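Local atomic coordinates of segregation and condensation protein A (Bacillus subtilis, PDB entry 5H66), a protein that probably serves as the kleisin subunit of the bacterial SMC-ScpAB condensin complex, which organises and segregates chromosomes, this fragment being its C-terminal region. Residues Met53-Glu61 with Ser67-Glu75. Numbering follows the deposited sequence.
Sequences MKNQLVLIE and SDIYITGSE
In Ile60, CG1 stands anti to the carbonyl carbon and beside the backbone N (chi1 -65°), and the turn at chi2, -67°, brings CD1 over to Ile71, 3.4 Å from its CG1, tighter than usual for two carbons; the two side chains run alongside one another in the same direction. The other branch of Ile60, CG2, is anti to the backbone N and meets Ile69 CG2. Ile71 is touched on both branches: CG1 by Ile60, and CG2 by Val58 CG1 at 3.5 Å, the valine crossing it at a slant.

The backbones beneath form an antiparallel beta hairpin, strand 58-62 against strand 69-73. Leu59 and Thr72 are a hydrogen-bonded pair: Leu59 N to Thr72 O is almost straight but, at 2.5 Å, shorter than usual for N-H...O, so its exact length is doubtful, whereas Thr72 N reaches Leu59 O at 2.9 Å with a more bent N-H. Two residues along, the pattern repeats with Glu61 N to Tyr70 O and Tyr70 N to Glu61 O, each 3.1 Å. Between these pairs, CA-H groups of Ile60 and Ile71 point at Tyr70 O and Leu59 O; Val58 CA, just outside, does the same to Thr72 O. Past the strand end the ladder fades into a weak bond from Ser74 N to Leu57 O, beside which Ser74 CB packs against that oxygen. A Schellman motif, with Gln56 at its positive-phi C-prime position and Leu57 N bonded back to Leu52 O, ends helix 39-54 and turns the chain into strand 58-62.

Leu59, Glu61, Tyr70 and Thr72 occupy the more open face, where Arg27 makes a cation-pi contact with Tyr70. On the apolar face, Val58 and Ile71 reach Leu21 of helix 11-23, while Val58 and Ile60 pack on Leu52 and Val49 of helix 39-54. Strand 69-73 runs between strand 58-62 and short strand 28-29, whose Ile28 shares backbone hydrogen bonding with Ile71.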
ATOM      1  N   MET C  53       5.623  27.232  -2.431  1.00 50.72           N
ATOM      2  CA  MET C  53       6.116  26.739  -3.712  1.00 49.98           C
ATOM      3  C   MET C  53       4.971  26.499  -4.689  1.00 51.87           C
ATOM      4  O   MET C  53       5.090  26.797  -5.883  1.00 53.60           O
ATOM      5  CB  MET C  53       6.916  25.450  -3.506  1.00 49.45           C
ATOM      6  CG  MET C  53       8.193  25.633  -2.715  1.00 48.44           C
ATOM      7  SD  MET C  53       8.935  24.087  -2.138  1.00 49.51           S
ATOM      8  CE  MET C  53       9.567  23.421  -3.675  1.00 50.27           C
ATOM      9  N   LYS C  54       3.852  25.957  -4.197  1.00 50.94           N
ATOM     10  CA  LYS C  54       2.722  25.664  -5.072  1.00 50.94           C
ATOM     11  C   LYS C  54       2.050  26.938  -5.576  1.00 52.84           C
ATOM     12  O   LYS C  54       1.486  26.948  -6.674  1.00 51.63           O
ATOM     13  CB  LYS C  54       1.710  24.780  -4.339  1.00 48.19           C
ATOM     14  CG  LYS C  54       0.554  24.307  -5.202  1.00 47.11           C
ATOM     15  CD  LYS C  54      -0.624  23.867  -4.349  1.00 46.88           C
ATOM     16  CE  LYS C  54      -1.873  23.672  -5.198  1.00 49.08           C
ATOM     17  NZ  LYS C  54      -3.014  23.151  -4.400  1.00 50.92           N
ATOM     18  N   ASN C  55       2.092  28.010  -4.792  1.00 53.71           N
ATOM     19  CA  ASN C  55       1.521  29.288  -5.194  1.00 55.74           C
ATOM     20  C   ASN C  55       2.532  30.186  -5.894  1.00 59.05           C
ATOM     21  O   ASN C  55       2.275  31.387  -6.044  1.00 60.95           O
ATOM     22  CB  ASN C  55       0.931  30.006  -3.979  1.00 57.13           C
ATOM     23  CG  ASN C  55      -0.226  29.245  -3.365  1.00 56.75           C
ATOM     24  OD1 ASN C  55      -0.880  28.440  -4.034  1.00 56.45           O
ATOM     25  ND2 ASN C  55      -0.482  29.489  -2.085  1.00 53.84           N
ATOM     26  N   GLN C  56       3.675  29.633  -6.312  1.00 58.83           N
ATOM     27  CA  GLN C  56       4.654  30.345  -7.135  1.00 60.26           C
ATOM     28  C   GLN C  56       5.128  31.634  -6.465  1.00 62.99           C
ATOM     29  O   GLN C  56       5.364  32.646  -7.126  1.00 63.07           O
ATOM     30  CB  GLN C  56       4.089  30.634  -8.530  1.00 60.48           C
ATOM     31  CG  GLN C  56       3.407  29.442  -9.197  1.00 60.55           C
ATOM     32  CD  GLN C  56       4.202  28.884 -10.368  1.00 63.35           C
ATOM     33  OE1 GLN C  56       5.419  28.708 -10.283  1.00 65.08           O
ATOM     34  NE2 GLN C  56       3.512  28.597 -11.469  1.00 64.89           N
ATOM     35  N   LEU C  57       5.268  31.600  -5.138  1.00 62.07           N
ATOM     36  CA  LEU C  57       5.724  32.755  -4.378  1.00 62.64           C
ATOM     37  C   LEU C  57       7.134  32.604  -3.829  1.00 65.39           C
ATOM     38  O   LEU C  57       7.705  33.595  -3.360  1.00 66.38           O
ATOM     39  CB  LEU C  57       4.769  33.045  -3.207  1.00 60.56           C
ATOM     40  CG  LEU C  57       3.291  33.291  -3.512  1.00 58.43           C
ATOM     41  CD1 LEU C  57       2.510  33.450  -2.220  1.00 59.90           C
ATOM     42  CD2 LEU C  57       3.115  34.510  -4.395  1.00 62.79           C
ATOM     43  N   VAL C  58       7.708  31.405  -3.867  1.00 62.24           N
ATOM     44  CA  VAL C  58       9.016  31.141  -3.281  1.00 65.43           C
ATOM     45  C   VAL C  58       9.803  30.246  -4.229  1.00 66.10           C
ATOM     46  O   VAL C  58       9.235  29.353  -4.866  1.00 66.88           O
ATOM     47  CB  VAL C  58       8.880  30.492  -1.886  1.00 66.36           C
ATOM     48  CG1 VAL C  58      10.191  29.876  -1.438  1.00 67.32           C
ATOM     49  CG2 VAL C  58       8.395  31.512  -0.866  1.00 65.12           C
ATOM     50  N   LEU C  59      11.106  30.501  -4.341  1.00 69.84           N
ATOM     51  CA  LEU C  59      12.018  29.628  -5.068  1.00 68.09           C
ATOM     52  C   LEU C  59      12.840  28.821  -4.073  1.00 67.99           C
ATOM     53  O   LEU C  59      13.339  29.358  -3.079  1.00 66.32           O
ATOM     54  CB  LEU C  59      12.942  30.431  -5.992  1.00 70.02           C
ATOM     55  CG  LEU C  59      14.325  29.863  -6.346  1.00 72.08           C
ATOM     56  CD1 LEU C  59      14.231  28.574  -7.169  1.00 71.58           C
ATOM     57  CD2 LEU C  59      15.157  30.903  -7.085  1.00 73.19           C
ATOM     58  N   ILE C  60      12.981  27.527  -4.352  1.00 69.38           N
ATOM     59  CA  ILE C  60      13.647  26.586  -3.461  1.00 66.81           C
ATOM     60  C   ILE C  60      14.816  25.949  -4.195  1.00 66.24           C
ATOM     61  O   ILE C  60      14.722  25.654  -5.392  1.00 68.09           O
ATOM     62  CB  ILE C  60      12.663  25.509  -2.961  1.00 65.81           C
ATOM     63  CG1 ILE C  60      11.595  26.162  -2.094  1.00 63.52           C
ATOM     64  CG2 ILE C  60      13.387  24.410  -2.190  1.00 64.41           C
ATOM     65  CD1 ILE C  60      12.130  26.716  -0.826  1.00 64.75           C
ATOM     66  N   GLU C  61      15.919  25.744  -3.476  1.00 65.33           N
ATOM     67  CA  GLU C  61      17.072  25.022  -3.996  1.00 65.71           C
ATOM     68  C   GLU C  61      17.557  24.039  -2.943  1.00 65.10           C
ATOM     69  O   GLU C  61      17.712  24.403  -1.773  1.00 64.20           O
ATOM     70  CB  GLU C  61      18.204  25.980  -4.386  1.00 68.81           C
ATOM     71  CG  GLU C  61      17.840  26.956  -5.496  1.00 71.50           C
ATOM     72  CD  GLU C  61      19.055  27.639  -6.096  1.00 75.72           C
ATOM     73  OE1 GLU C  61      19.623  28.537  -5.433  1.00 75.38           O
ATOM     74  OE2 GLU C  61      19.441  27.275  -7.228  1.00 77.55           O
ATOM     75  N   SER C  67      20.085  17.686   2.384  1.00 60.47           N
ATOM     76  CA  SER C  67      20.996  18.816   2.388  1.00 61.30           C
ATOM     77  C   SER C  67      20.231  20.086   2.759  1.00 62.23           C
ATOM     78  O   SER C  67      18.999  20.109   2.806  1.00 63.14           O
ATOM     79  CB  SER C  67      21.682  18.963   1.029  1.00 61.01           C
ATOM     80  OG  SER C  67      20.793  19.472   0.050  1.00 60.01           O
ATOM     81  N   ASP C  68      20.977  21.153   3.032  1.00 63.57           N
ATOM     82  CA  ASP C  68      20.350  22.407   3.423  1.00 64.86           C
ATOM     83  C   ASP C  68      19.452  22.931   2.306  1.00 63.04           C
ATOM     84  O   ASP C  68      19.710  22.723   1.117  1.00 64.31           O
ATOM     85  CB  ASP C  68      21.415  23.441   3.790  1.00 68.42           C
ATOM     86  CG  ASP C  68      21.987  23.218   5.183  1.00 70.42           C
ATOM     87  OD1 ASP C  68      22.764  22.255   5.373  1.00 70.31           O
ATOM     88  OD2 ASP C  68      21.653  24.002   6.096  1.00 73.44           O
ATOM     89  N   ILE C  69      18.373  23.600   2.704  1.00 64.11           N
ATOM     90  CA  ILE C  69      17.364  24.120   1.787  1.00 65.40           C
ATOM     91  C   ILE C  69      17.416  25.640   1.836  1.00 69.35           C
ATOM     92  O   ILE C  69      17.358  26.234   2.921  1.00 70.19           O
ATOM     93  CB  ILE C  69      15.957  23.611   2.149  1.00 64.36           C
ATOM     94  CG1 ILE C  69      15.913  22.080   2.111  1.00 61.01           C
ATOM     95  CG2 ILE C  69      14.912  24.209   1.213  1.00 61.28           C
ATOM     96  CD1 ILE C  69      14.923  21.473   3.075  1.00 54.78           C
ATOM     97  N   TYR C  70      17.522  26.267   0.667  1.00 66.78           N
ATOM     98  CA  TYR C  70      17.623  27.717   0.562  1.00 69.89           C
ATOM     99  C   TYR C  70      16.356  28.273  -0.070  1.00 68.36           C
ATOM    100  O   TYR C  70      15.881  27.755  -1.087  1.00 65.65           O
ATOM    101  CB  TYR C  70      18.868  28.118  -0.234  1.00 71.82           C
ATOM    102  CG  TYR C  70      20.146  27.641   0.427  1.00 72.62           C
ATOM    103  CD1 TYR C  70      20.583  28.204   1.623  1.00 72.75           C
ATOM    104  CD2 TYR C  70      20.896  26.608  -0.121  1.00 71.70           C
ATOM    105  CE1 TYR C  70      21.739  27.762   2.243  1.00 71.58           C
ATOM    106  CE2 TYR C  70      22.054  26.159   0.492  1.00 72.34           C
ATOM    107  CZ  TYR C  70      22.470  26.739   1.675  1.00 73.46           C
ATOM    108  OH  TYR C  70      23.622  26.292   2.287  1.00 75.36           O
ATOM    109  N   ILE C  71      15.813  29.322   0.543  1.00 71.54           N
ATOM    110  CA  ILE C  71      14.518  29.891   0.191  1.00 71.62           C
ATOM    111  C   ILE C  71      14.732  31.289  -0.371  1.00 73.59           C
ATOM    112  O   ILE C  71      15.527  32.070   0.167  1.00 75.27           O
ATOM    113  CB  ILE C  71      13.590  29.925   1.423  1.00 71.62           C
ATOM    114  CG1 ILE C  71      13.190  28.508   1.839  1.00 69.95           C
ATOM    115  CG2 ILE C  71      12.362  30.780   1.165  1.00 71.37           C
ATOM    116  CD1 ILE C  71      13.533  28.160   3.259  1.00 69.02           C
ATOM    117  N   THR C  72      14.021  31.606  -1.452  1.00 72.36           N
ATOM    118  CA  THR C  72      14.094  32.924  -2.067  1.00 73.21           C
ATOM    119  C   THR C  72      12.714  33.331  -2.560  1.00 72.98           C
ATOM    120  O   THR C  72      11.999  32.523  -3.162  1.00 72.43           O
ATOM    121  CB  THR C  72      15.099  32.946  -3.232  1.00 72.98           C
ATOM    122  OG1 THR C  72      16.417  32.681  -2.735  1.00 75.19           O
ATOM    123  CG2 THR C  72      15.092  34.300  -3.929  1.00 71.42           C
ATOM    124  N   GLY C  73      12.339  34.582  -2.293  1.00 73.74           N
ATOM    125  CA  GLY C  73      11.083  35.099  -2.795  1.00 73.18           C
ATOM    126  C   GLY C  73      11.079  35.227  -4.306  1.00 75.39           C
ATOM    127  O   GLY C  73      12.119  35.253  -4.962  1.00 77.58           O
ATOM    128  N   SER C  74       9.876  35.312  -4.868  1.00 76.50           N
ATOM    129  CA  SER C  74       9.693  35.326  -6.316  1.00 80.08           C
ATOM    130  C   SER C  74       9.315  36.688  -6.880  1.00 84.45           C
ATOM    131  O   SER C  74       9.751  37.030  -7.982  1.00 85.42           O
ATOM    132  CB  SER C  74       8.625  34.305  -6.722  1.00 76.69           C
ATOM    133  OG  SER C  74       8.643  34.084  -8.122  1.00 79.83           O
ATOM    134  N   GLU C  75       8.502  37.463  -6.161  1.00 86.68           N
ATOM    135  CA  GLU C  75       8.036  38.776  -6.616  1.00 90.02           C
ATOM    136  C   GLU C  75       7.239  38.677  -7.921  1.00 91.19           C
ATOM    137  O   GLU C  75       7.010  37.593  -8.460  1.00 90.12           O
ATOM    138  CB  GLU C  75       9.216  39.741  -6.790  1.00 91.58           C
ATOM    139  CG  GLU C  75       8.860  41.213  -6.644  1.00 94.88           C
ATOM    140  CD  GLU C  75       9.844  42.122  -7.359  1.00 96.53           C
ATOM    141  OE1 GLU C  75      10.498  41.654  -8.316  1.00 95.13           O
ATOM    142  OE2 GLU C  75       9.958  43.303  -6.967  1.00 97.33           O
TER